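Local coordinates for chitinase (Chromobacterium violaceum, PDB 4TXG), which probably hydrolyses chitin as a family GH18 glycoside hydrolase and probably binds chitin, at residues 655-660 / 687-692; 768-771 / 776-779; 745-748 / 752-755; 705-710 / 735-740. One frame throughout, in Å; residues are numbered along the deposited sequence.

Contact 1. Residues 655-660 / 687-692; sequences AAIDVG and TTLPGG
Ile657 and Leu689 meet between two backbones that stay well apart: across the contact, the closest CA pairs are Ile657 to Thr687 at 9.7 Å and Val659 to Leu689 at 10.0 Å. The first segment breaks its extended course at Asp658, the centre of an inverse gamma turn closed by a weak bond from Val659 N to Ile657 O. The second has no regular secondary structure. The gap between them is bridged by side chains alone, and the join is apolar. Leu689 works as a fork. Its CD2 methyl meets CD1 of Ile657 at 4.0 Å, while its other methyl, CD1, reaches Val659 CG2 at 4.2 Å. The Ile657 chain is fully stretched, with CG1 opposite the backbone N (chi1 -173°) and CD1 trans beyond it (chi2 173°), which carries the terminal methyl far enough to slide past the oncoming leucine. That same CD1 also lies 4.4 Å from Thr687 OG1, a loose approach; that hydroxyl is hydrogen-bonded with Ser685. All four touching residues are buried. Asp658, at the turn, forms a salt bridge to Arg684. The turn passes the chain from one sheet to the other of what looks like a beta sandwich: 656-657 pairs with 776-780 through backbone bonds to Ala779, whereas 659-664 pairs with 678-683. Ile657 and Val659 both also rest on Val771 of strand 767-773, so the loop joining 678-683 to 694-700 is packed, through Leu689, against the point where the chain changes sheets.

Contact 2. Residues 768-771 / 776-779; sequences HYTV and KTYA
Tyr778 O takes two approaches from the facing strand. Val771 N donates to it at 2.8 Å, lying in the carbonyl plane, in a nearly straight bond. The CA-H of Thr770 adds a second, weaker approach, its CA lying 3.1 Å from Tyr778 O. The return bond, Tyr778 N to Val771 O, is also 2.8 Å long, but here the donor is tilted 26° from the carbonyl plane. Together the two bonds make Val771 and Tyr778 an antiparallel hydrogen-bonded pair, between short strand segments whose directions differ by 142°. Val771 O has further company: the CA-H of Thr777 points to it, and it sits at the edge of the Tyr778 ring, close to the ring plane and 3.6 Å from CD1. With its CG beside the backbone N (chi1 -63°), the ring passes that carbonyl edge-on. At its far end, Lys776 curls round so that NZ donates to Tyr778 OH at 2.7 Å. On the face that bears Thr770 the touch is between threonines, with CG2 of Thr777 set obliquely against Thr770 CB at 3.7 Å. The Thr770 hydroxyl is engaged by Arg736 NH2, which also binds His768 O. Val771 and Tyr778 themselves face Ile657 on the buried side. The chemistry is therefore divided: backbone bonds hold the strands in register, carbonyl oxygens gain extra C-H partners, and the polar side-chain ends are paired off separately, Thr770 with Arg736 and Lys776 with Tyr778, the latter bond probably restraining both the hydroxyl and the lysine ammonium group.

Contact 3. Residues 745-748 / 752-755; sequences QSLG and SVTL
Leu747 provides most of the van der Waals contact, laying its CD1 methyl over the flat face of the peptide that links Ser752 to Val753. The methyl is 3.6 Å from Ser752 C and 3.9 Å from Val753 N, so it sits above the amide group and not at its rim. It also meets the valine side chain, with CD1 of Leu747 4.0 Å from Val753 CB. Having CG trans to the backbone N (chi1 -175°) sends the leucine across to the strand. A mixed contact lies beside it: the extended Gln745 side chain crosses Val753 at a slant and places its amide NE2 3.7 Å from Val753 CG2, a nitrogen beside a methyl. The Gln745 side chain is about 5 Å from a bound cesium ion. The polar connections run to other parts of the chain: the backbone of Leu747 bonds to Leu689 and its carbonyl O to Asn683 ND2, while Val753 pairs with Ile681 in the sheet. The end of the 741-751 connection, which crosses from one sheet to the other, thus folds back on the start of strand 752-758, an inter-sheet crossing consistent with a sandwich-like beta domain.

Contact 4. Residues 705-710 / 735-740; sequences ANIADQ and NRVSVK
Ala705 CB lies over one face of the Asn735 carboxamide, toward its outer end, 3.5 Å from ND2, 3.6 Å from CG and 3.8 Å from OD1 of that asparagine. The methyl therefore rests on the face of the amide, above its plane. The amide oxygen, meanwhile, is held by backbone nitrogens: Asn735 OD1 accepts a hydrogen bond from His722 N and a weak one from Gly721 N, which should help to fix the rotation of the group. The asparagine side chain is about 6 Å from a bound cesium ion. Further along, the contact becomes purely apolar. Ile707 and Val737 cross at about a right angle, and the CG2 methyls of these two residues meet at 3.5 Å, which is close packing. Val737 CG1 is opposite the backbone N (chi1 163°), which leaves CG2 beside that nitrogen as the branch that meets the isoleucine. Both residues also pack on Leu715 and Val717, so the pair belongs to a larger buried cluster. On the other side of strand 734-740, Arg736 forms a salt bridge with Asp698 and Ser738 bonds to Glu694. The strand lies between 694-700 and 716-719 in its sheet, while the short strand 708-709, at the edge of the other sheet, runs beside 752-758, so the contact reaches from one sheet to the other.

From the N terminus, contact 1 comes first, its 687-692 loop closing back on 655-660. Contact 4 then spans the chain from 705-710 to 735-740, contact 3 closes a short loop at the start of strand 752-758, and contact 2 closes the last hairpin. They follow in series and none encloses or crosses another. Contacts 1 and 2 join where 656-657 runs parallel to 776-780, with centres about 9 Å apart, and contact 1 meets contact 3 through Leu689 O and Leu747 N. Contacts 3 and 4 touch where Leu755 packs on Asp709 and Val739; contact 2 meets contact 4 through Arg736. Contacts 1 and 4 bridge the two sheets, while contact 2 pairs strands within one.

Contact 1. Residues 655-660 / 687-692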
loop_
_atom_site.group_PDB
_atom_site.type_symbol
_atom_site.label_atom_id
_atom_site.label_comp_id
_atom_site.label_asym_id
_atom_site.label_seq_id
_atom_site.Cartn_x
_atom_site.Cartn_y
_atom_site.Cartn_z
ATOM N N ALA A 655 -23.457 -15.618 -20.322
ATOM C CA ALA A 655 -24.655 -15.414 -19.520
ATOM C C ALA A 655 -24.304 -15.369 -18.038
ATOM O O ALA A 655 -23.258 -15.866 -17.616
ATOM C CB ALA A 655 -25.675 -16.512 -19.791
ATOM N N ALA A 656 -25.186 -14.777 -17.244
ATOM C CA ALA A 656 -24.933 -14.666 -15.818
ATOM C C ALA A 656 -26.104 -15.192 -15.005
ATOM O O ALA A 656 -27.190 -15.417 -15.533
ATOM C CB ALA A 656 -24.641 -13.219 -15.441
ATOM N N ILE A 657 -25.866 -15.404 -13.715
ATOM C CA ILE A 657 -26.944 -15.760 -12.789
ATOM C C ILE A 657 -26.701 -14.984 -11.503
ATOM O O ILE A 657 -25.551 -14.729 -11.145
ATOM C CB ILE A 657 -27.001 -17.291 -12.532
ATOM C CG1 ILE A 657 -28.241 -17.664 -11.704
ATOM C CG2 ILE A 657 -25.703 -17.784 -11.891
ATOM C CD1 ILE A 657 -28.467 -19.167 -11.558
ATOM N N ASP A 658 -27.763 -14.580 -10.810
ATOM C CA ASP A 658 -27.575 -13.796 -9.589
ATOM C C ASP A 658 -27.393 -14.697 -8.376
ATOM O O ASP A 658 -28.339 -14.967 -7.636
ATOM C CB ASP A 658 -28.747 -12.846 -9.356
ATOM C CG ASP A 658 -28.384 -11.696 -8.440
ATOM O OD1 ASP A 658 -27.305 -11.744 -7.800
ATOM O OD2 ASP A 658 -29.184 -10.740 -8.362
ATOM N N VAL A 659 -26.168 -15.176 -8.208
ATOM C CA VAL A 659 -25.779 -15.943 -7.036
ATOM C C VAL A 659 -24.696 -15.133 -6.337
ATOM O O VAL A 659 -23.768 -14.640 -6.986
ATOM C CB VAL A 659 -25.270 -17.349 -7.415
ATOM C CG1 VAL A 659 -24.716 -18.081 -6.194
ATOM C CG2 VAL A 659 -26.409 -18.147 -8.047
ATOM N N GLY A 660 -24.842 -14.960 -5.030
ATOM C CA GLY A 660 -23.905 -14.160 -4.262
ATOM C C GLY A 660 -22.970 -15.019 -3.434
ATOM O O GLY A 660 -23.361 -16.080 -2.945
ATOM N N THR A 687 -34.733 -19.702 -9.739
ATOM C CA THR A 687 -34.567 -21.123 -10.044
ATOM C C THR A 687 -33.981 -21.885 -8.865
ATOM O O THR A 687 -33.174 -21.347 -8.113
ATOM C CB THR A 687 -33.625 -21.358 -11.243
ATOM O OG1 THR A 687 -32.266 -21.184 -10.826
ATOM C CG2 THR A 687 -33.910 -20.400 -12.356
ATOM N N THR A 688 -34.376 -23.143 -8.715
ATOM C CA THR A 688 -33.722 -24.025 -7.758
ATOM C C THR A 688 -32.397 -24.496 -8.359
ATOM O O THR A 688 -32.370 -24.959 -9.492
ATOM C CB THR A 688 -34.600 -25.251 -7.417
ATOM O OG1 THR A 688 -35.871 -24.815 -6.926
ATOM C CG2 THR A 688 -33.928 -26.122 -6.369
ATOM N N LEU A 689 -31.302 -24.363 -7.622
ATOM C CA LEU A 689 -30.044 -24.946 -8.073
ATOM C C LEU A 689 -30.007 -26.398 -7.626
ATOM O O LEU A 689 -30.031 -26.674 -6.427
ATOM C CB LEU A 689 -28.844 -24.184 -7.513
ATOM C CG LEU A 689 -28.855 -22.667 -7.682
ATOM C CD1 LEU A 689 -27.608 -22.060 -7.035
ATOM C CD2 LEU A 689 -28.942 -22.284 -9.150
ATOM N N PRO A 690 -29.967 -27.333 -8.585
ATOM C CA PRO A 690 -30.010 -28.758 -8.246
ATOM C C PRO A 690 -28.728 -29.214 -7.568
ATOM O O PRO A 690 -27.685 -28.582 -7.743
ATOM C CB PRO A 690 -30.157 -29.451 -9.607
ATOM C CG PRO A 690 -30.481 -28.385 -10.584
ATOM C CD PRO A 690 -29.941 -27.109 -10.038
ATOM N N GLY A 691 -28.799 -30.318 -6.832
ATOM C CA GLY A 691 -27.592 -30.931 -6.307
ATOM C C GLY A 691 -26.636 -31.213 -7.451
ATOM O O GLY A 691 -27.068 -31.507 -8.564
ATOM N N GLY A 692 -25.339 -31.095 -7.196
ATOM C CA GLY A 692 -24.364 -31.259 -8.254
ATOM C C GLY A 692 -23.984 -29.957 -8.945
ATOM O O GLY A 692 -23.016 -29.925 -9.706
#

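Contact 2. Residues 768-771 / 776-779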
loop_
_atom_site.group_PDB
_atom_site.type_symbol
_atom_site.label_atom_id
_atom_site.label_comp_id
_atom_site.label_asym_id
_atom_site.label_seq_id
_atom_site.Cartn_x
_atom_site.Cartn_y
_atom_site.Cartn_z
ATOM N N HIS A 768 -13.907 -13.827 -9.676
ATOM C CA HIS A 768 -14.078 -14.597 -10.915
ATOM C C HIS A 768 -14.890 -15.865 -10.676
ATOM O O HIS A 768 -14.468 -16.983 -11.001
ATOM C CB HIS A 768 -12.719 -14.920 -11.530
ATOM C CG HIS A 768 -11.835 -13.724 -11.672
ATOM N ND1 HIS A 768 -10.460 -13.794 -11.601
ATOM C CD2 HIS A 768 -12.133 -12.410 -11.849
ATOM C CE1 HIS A 768 -9.946 -12.586 -11.750
ATOM N NE2 HIS A 768 -10.943 -11.727 -11.901
ATOM N N TYR A 769 -16.082 -15.662 -10.125
ATOM C CA TYR A 769 -16.996 -16.754 -9.809
ATOM C C TYR A 769 -17.709 -17.289 -11.037
ATOM O O TYR A 769 -18.094 -16.526 -11.927
ATOM C CB TYR A 769 -18.045 -16.289 -8.790
ATOM C CG TYR A 769 -17.485 -15.947 -7.430
ATOM C CD1 TYR A 769 -17.043 -14.658 -7.141
ATOM C CD2 TYR A 769 -17.423 -16.908 -6.429
ATOM C CE1 TYR A 769 -16.530 -14.348 -5.892
ATOM C CE2 TYR A 769 -16.910 -16.609 -5.189
ATOM C CZ TYR A 769 -16.471 -15.325 -4.924
ATOM O OH TYR A 769 -15.966 -15.026 -3.679
ATOM N N THR A 770 -17.894 -18.602 -11.086
ATOM C CA THR A 770 -18.820 -19.172 -12.066
ATOM C C THR A 770 -19.754 -20.165 -11.406
ATOM O O THR A 770 -19.424 -20.781 -10.384
ATOM C CB THR A 770 -18.100 -19.882 -13.235
ATOM O OG1 THR A 770 -17.204 -20.880 -12.731
ATOM C CG2 THR A 770 -17.333 -18.882 -14.095
ATOM N N VAL A 771 -20.927 -20.317 -12.009
ATOM C CA VAL A 771 -21.903 -21.295 -11.556
ATOM C C VAL A 771 -22.147 -22.281 -12.690
ATOM O O VAL A 771 -22.549 -21.882 -13.785
ATOM C CB VAL A 771 -23.224 -20.624 -11.128
ATOM C CG1 VAL A 771 -24.251 -21.683 -10.704
ATOM C CG2 VAL A 771 -22.964 -19.629 -9.993
ATOM N N LYS A 776 -24.311 -25.823 -18.367
ATOM C CA LYS A 776 -23.894 -24.506 -18.843
ATOM C C LYS A 776 -23.177 -23.740 -17.732
ATOM O O LYS A 776 -23.495 -23.904 -16.552
ATOM C CB LYS A 776 -25.104 -23.713 -19.354
ATOM C CG LYS A 776 -24.790 -22.295 -19.815
ATOM C CD LYS A 776 -25.429 -21.985 -21.163
ATOM C CE LYS A 776 -26.950 -21.951 -21.081
ATOM N NZ LYS A 776 -27.466 -20.634 -20.610
ATOM N N THR A 777 -22.209 -22.909 -18.107
ATOM C CA THR A 777 -21.432 -22.169 -17.121
ATOM C C THR A 777 -21.791 -20.681 -17.158
ATOM O O THR A 777 -21.720 -20.038 -18.205
ATOM C CB THR A 777 -19.915 -22.356 -17.347
ATOM O OG1 THR A 777 -19.588 -23.746 -17.221
ATOM C CG2 THR A 777 -19.114 -21.569 -16.317
ATOM N N TYR A 778 -22.180 -20.152 -16.002
ATOM C CA TYR A 778 -22.639 -18.770 -15.878
ATOM C C TYR A 778 -21.654 -17.943 -15.073
ATOM O O TYR A 778 -21.062 -18.446 -14.135
ATOM C CB TYR A 778 -24.007 -18.714 -15.183
ATOM C CG TYR A 778 -25.112 -19.410 -15.945
ATOM C CD1 TYR A 778 -25.348 -20.773 -15.780
ATOM C CD2 TYR A 778 -25.910 -18.707 -16.839
ATOM C CE1 TYR A 778 -26.364 -21.415 -16.487
ATOM C CE2 TYR A 778 -26.928 -19.339 -17.545
ATOM C CZ TYR A 778 -27.147 -20.692 -17.362
ATOM O OH TYR A 778 -28.156 -21.321 -18.069
ATOM N N ALA A 779 -21.494 -16.675 -15.433
ATOM C CA ALA A 779 -20.845 -15.730 -14.533
ATOM C C ALA A 779 -21.882 -15.319 -13.493
ATOM O O ALA A 779 -23.042 -15.723 -13.586
ATOM C CB ALA A 779 -20.322 -14.522 -15.289
#

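Contact 3. Residues 745-748 / 752-755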
loop_
_atom_site.group_PDB
_atom_site.type_symbol
_atom_site.label_atom_id
_atom_site.label_comp_id
_atom_site.label_asym_id
_atom_site.label_seq_id
_atom_site.Cartn_x
_atom_site.Cartn_y
_atom_site.Cartn_z
ATOM N N GLN A 745 -28.499 -32.368 -2.472
ATOM C CA GLN A 745 -28.832 -31.107 -1.829
ATOM C C GLN A 745 -28.996 -29.959 -2.822
ATOM O O GLN A 745 -28.043 -29.562 -3.489
ATOM C CB GLN A 745 -27.763 -30.753 -0.796
ATOM C CG GLN A 745 -28.079 -29.474 -0.016
ATOM C CD GLN A 745 -27.065 -29.187 1.067
ATOM O OE1 GLN A 745 -26.213 -30.023 1.373
ATOM N NE2 GLN A 745 -27.158 -28.005 1.665
ATOM N N SER A 746 -30.209 -29.423 -2.901
ATOM C CA SER A 746 -30.487 -28.289 -3.772
ATOM C C SER A 746 -30.351 -26.979 -3.009
ATOM O O SER A 746 -30.291 -26.973 -1.772
ATOM C CB SER A 746 -31.888 -28.412 -4.369
ATOM O OG SER A 746 -32.876 -28.508 -3.345
ATOM N N LEU A 747 -30.293 -25.870 -3.745
ATOM C CA LEU A 747 -30.320 -24.548 -3.131
ATOM C C LEU A 747 -31.492 -23.787 -3.723
ATOM O O LEU A 747 -31.453 -23.405 -4.896
ATOM C CB LEU A 747 -29.018 -23.789 -3.372
ATOM C CG LEU A 747 -28.950 -22.435 -2.656
ATOM C CD1 LEU A 747 -29.080 -22.638 -1.159
ATOM C CD2 LEU A 747 -27.654 -21.699 -2.994
ATOM N N GLY A 748 -32.532 -23.586 -2.922
ATOM C CA GLY A 748 -33.771 -23.003 -3.415
ATOM C C GLY A 748 -33.662 -21.526 -3.737
ATOM O O GLY A 748 -32.752 -20.845 -3.266
ATOM N N SER A 752 -30.051 -19.543 1.213
ATOM C CA SER A 752 -28.598 -19.570 1.381
ATOM C C SER A 752 -28.095 -20.911 1.895
ATOM O O SER A 752 -28.841 -21.687 2.506
ATOM C CB SER A 752 -28.140 -18.469 2.345
ATOM O OG SER A 752 -28.685 -17.209 1.990
ATOM N N VAL A 753 -26.820 -21.181 1.639
ATOM C CA VAL A 753 -26.139 -22.310 2.252
ATOM C C VAL A 753 -24.767 -21.820 2.705
ATOM O O VAL A 753 -24.192 -20.936 2.085
ATOM C CB VAL A 753 -26.014 -23.513 1.282
ATOM C CG1 VAL A 753 -25.147 -23.172 0.084
ATOM C CG2 VAL A 753 -25.486 -24.742 2.012
ATOM N N THR A 754 -24.263 -22.361 3.809
ATOM C CA THR A 754 -22.948 -21.963 4.296
ATOM C C THR A 754 -22.032 -23.166 4.457
ATOM O O THR A 754 -22.488 -24.290 4.696
ATOM C CB THR A 754 -23.034 -21.247 5.645
ATOM O OG1 THR A 754 -23.614 -22.140 6.607
ATOM C CG2 THR A 754 -23.883 -19.991 5.545
ATOM N N LEU A 755 -20.735 -22.924 4.326
ATOM C CA LEU A 755 -19.742 -23.949 4.603
ATOM C C LEU A 755 -18.503 -23.302 5.190
ATOM O O LEU A 755 -18.166 -22.169 4.849
ATOM C CB LEU A 755 -19.378 -24.737 3.345
ATOM C CG LEU A 755 -18.968 -23.959 2.099
ATOM C CD1 LEU A 755 -17.954 -24.769 1.303
ATOM C CD2 LEU A 755 -20.184 -23.649 1.244
#

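Contact 4. Residues 705-710 / 735-740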
loop_
_atom_site.group_PDB
_atom_site.type_symbol
_atom_site.label_atom_id
_atom_site.label_comp_id
_atom_site.label_asym_id
_atom_site.label_seq_id
_atom_site.Cartn_x
_atom_site.Cartn_y
_atom_site.Cartn_z
ATOM N N ALA A 705 -1.997 -23.843 -2.195
ATOM C CA ALA A 705 -3.091 -24.430 -2.963
ATOM C C ALA A 705 -3.676 -25.662 -2.274
ATOM O O ALA A 705 -3.993 -26.657 -2.926
ATOM C CB ALA A 705 -2.607 -24.787 -4.370
ATOM N N ASN A 706 -3.828 -25.592 -0.956
ATOM C CA ASN A 706 -4.410 -26.695 -0.202
ATOM C C ASN A 706 -5.697 -26.287 0.518
ATOM O O ASN A 706 -6.115 -26.933 1.488
ATOM C CB ASN A 706 -3.397 -27.247 0.799
ATOM C CG ASN A 706 -2.865 -26.183 1.749
ATOM O OD1 ASN A 706 -3.336 -25.051 1.760
ATOM N ND2 ASN A 706 -1.878 -26.556 2.549
ATOM N N ILE A 707 -6.325 -25.226 0.028
ATOM C CA ILE A 707 -7.583 -24.752 0.587
ATOM C C ILE A 707 -8.626 -25.875 0.580
ATOM O O ILE A 707 -8.700 -26.667 -0.358
ATOM C CB ILE A 707 -8.092 -23.522 -0.191
ATOM C CG1 ILE A 707 -9.433 -23.029 0.356
ATOM C CG2 ILE A 707 -8.196 -23.838 -1.671
ATOM C CD1 ILE A 707 -9.754 -21.594 -0.064
ATOM N N ALA A 708 -9.396 -25.976 1.653
ATOM C CA ALA A 708 -10.354 -27.062 1.791
ATOM C C ALA A 708 -11.571 -26.572 2.559
ATOM O O ALA A 708 -11.598 -25.424 3.010
ATOM C CB ALA A 708 -9.715 -28.246 2.492
ATOM N N ASP A 709 -12.586 -27.415 2.706
ATOM C CA ASP A 709 -13.693 -27.029 3.572
ATOM C C ASP A 709 -13.811 -28.014 4.730
ATOM O O ASP A 709 -13.317 -29.143 4.651
ATOM C CB ASP A 709 -15.014 -26.915 2.787
ATOM C CG ASP A 709 -15.631 -28.262 2.453
ATOM O OD1 ASP A 709 -15.275 -28.838 1.407
ATOM O OD2 ASP A 709 -16.503 -28.731 3.220
ATOM N N GLN A 710 -14.436 -27.564 5.814
ATOM C CA GLN A 710 -14.578 -28.364 7.029
ATOM C C GLN A 710 -15.988 -28.904 7.198
ATOM O O GLN A 710 -16.348 -29.373 8.279
ATOM C CB GLN A 710 -14.227 -27.538 8.266
ATOM C CG GLN A 710 -12.765 -27.254 8.458
ATOM C CD GLN A 710 -12.529 -26.249 9.573
ATOM O OE1 GLN A 710 -13.294 -25.297 9.740
ATOM N NE2 GLN A 710 -11.456 -26.448 10.332
ATOM N N ASN A 735 -5.202 -19.901 -7.885
ATOM C CA ASN A 735 -5.585 -21.294 -7.779
ATOM C C ASN A 735 -7.101 -21.359 -7.903
ATOM O O ASN A 735 -7.812 -20.841 -7.040
ATOM C CB ASN A 735 -5.124 -21.881 -6.446
ATOM C CG ASN A 735 -3.622 -21.864 -6.298
ATOM O OD1 ASN A 735 -2.902 -22.257 -7.211
ATOM N ND2 ASN A 735 -3.140 -21.397 -5.149
ATOM N N ARG A 736 -7.608 -21.966 -8.968
ATOM C CA ARG A 736 -9.057 -22.013 -9.119
ATOM C C ARG A 736 -9.630 -23.152 -8.294
ATOM O O ARG A 736 -9.151 -24.280 -8.347
ATOM C CB ARG A 736 -9.467 -22.151 -10.583
ATOM C CG ARG A 736 -10.965 -21.901 -10.776
ATOM C CD ARG A 736 -11.320 -21.469 -12.193
ATOM N NE ARG A 736 -12.735 -21.101 -12.265
ATOM C CZ ARG A 736 -13.209 -19.898 -11.956
ATOM N NH1 ARG A 736 -12.390 -18.925 -11.552
ATOM N NH2 ARG A 736 -14.512 -19.667 -12.047
ATOM N N VAL A 737 -10.667 -22.828 -7.529
ATOM C CA VAL A 737 -11.277 -23.742 -6.569
ATOM C C VAL A 737 -12.647 -24.176 -7.078
ATOM O O VAL A 737 -13.319 -23.404 -7.753
ATOM C CB VAL A 737 -11.400 -23.051 -5.195
ATOM C CG1 VAL A 737 -12.385 -23.763 -4.283
ATOM C CG2 VAL A 737 -10.026 -22.938 -4.559
ATOM N N SER A 738 -13.034 -25.415 -6.788
ATOM C CA SER A 738 -14.368 -25.905 -7.108
ATOM C C SER A 738 -15.035 -26.465 -5.862
ATOM O O SER A 738 -14.421 -27.198 -5.089
ATOM C CB SER A 738 -14.309 -26.981 -8.190
ATOM O OG SER A 738 -15.534 -27.698 -8.280
ATOM N N VAL A 739 -16.299 -26.118 -5.670
ATOM C CA VAL A 739 -17.106 -26.815 -4.682
ATOM C C VAL A 739 -18.484 -27.041 -5.293
ATOM O O VAL A 739 -19.015 -26.175 -5.981
ATOM C CB VAL A 739 -17.202 -26.042 -3.351
ATOM C CG1 VAL A 739 -17.863 -24.675 -3.559
ATOM C CG2 VAL A 739 -17.949 -26.880 -2.292
ATOM N N LYS A 740 -19.041 -28.227 -5.075
ATOM C CA LYS A 740 -20.343 -28.570 -5.626
ATOM C C LYS A 740 -21.375 -28.733 -4.521
ATOM O O LYS A 740 -21.050 -29.211 -3.430
ATOM C CB LYS A 740 -20.270 -29.876 -6.426
ATOM C CG LYS A 740 -19.324 -29.850 -7.596
ATOM C CD LYS A 740 -19.379 -31.159 -8.366
ATOM C CE LYS A 740 -18.382 -31.151 -9.515
ATOM N NZ LYS A 740 -18.404 -32.420 -10.289
#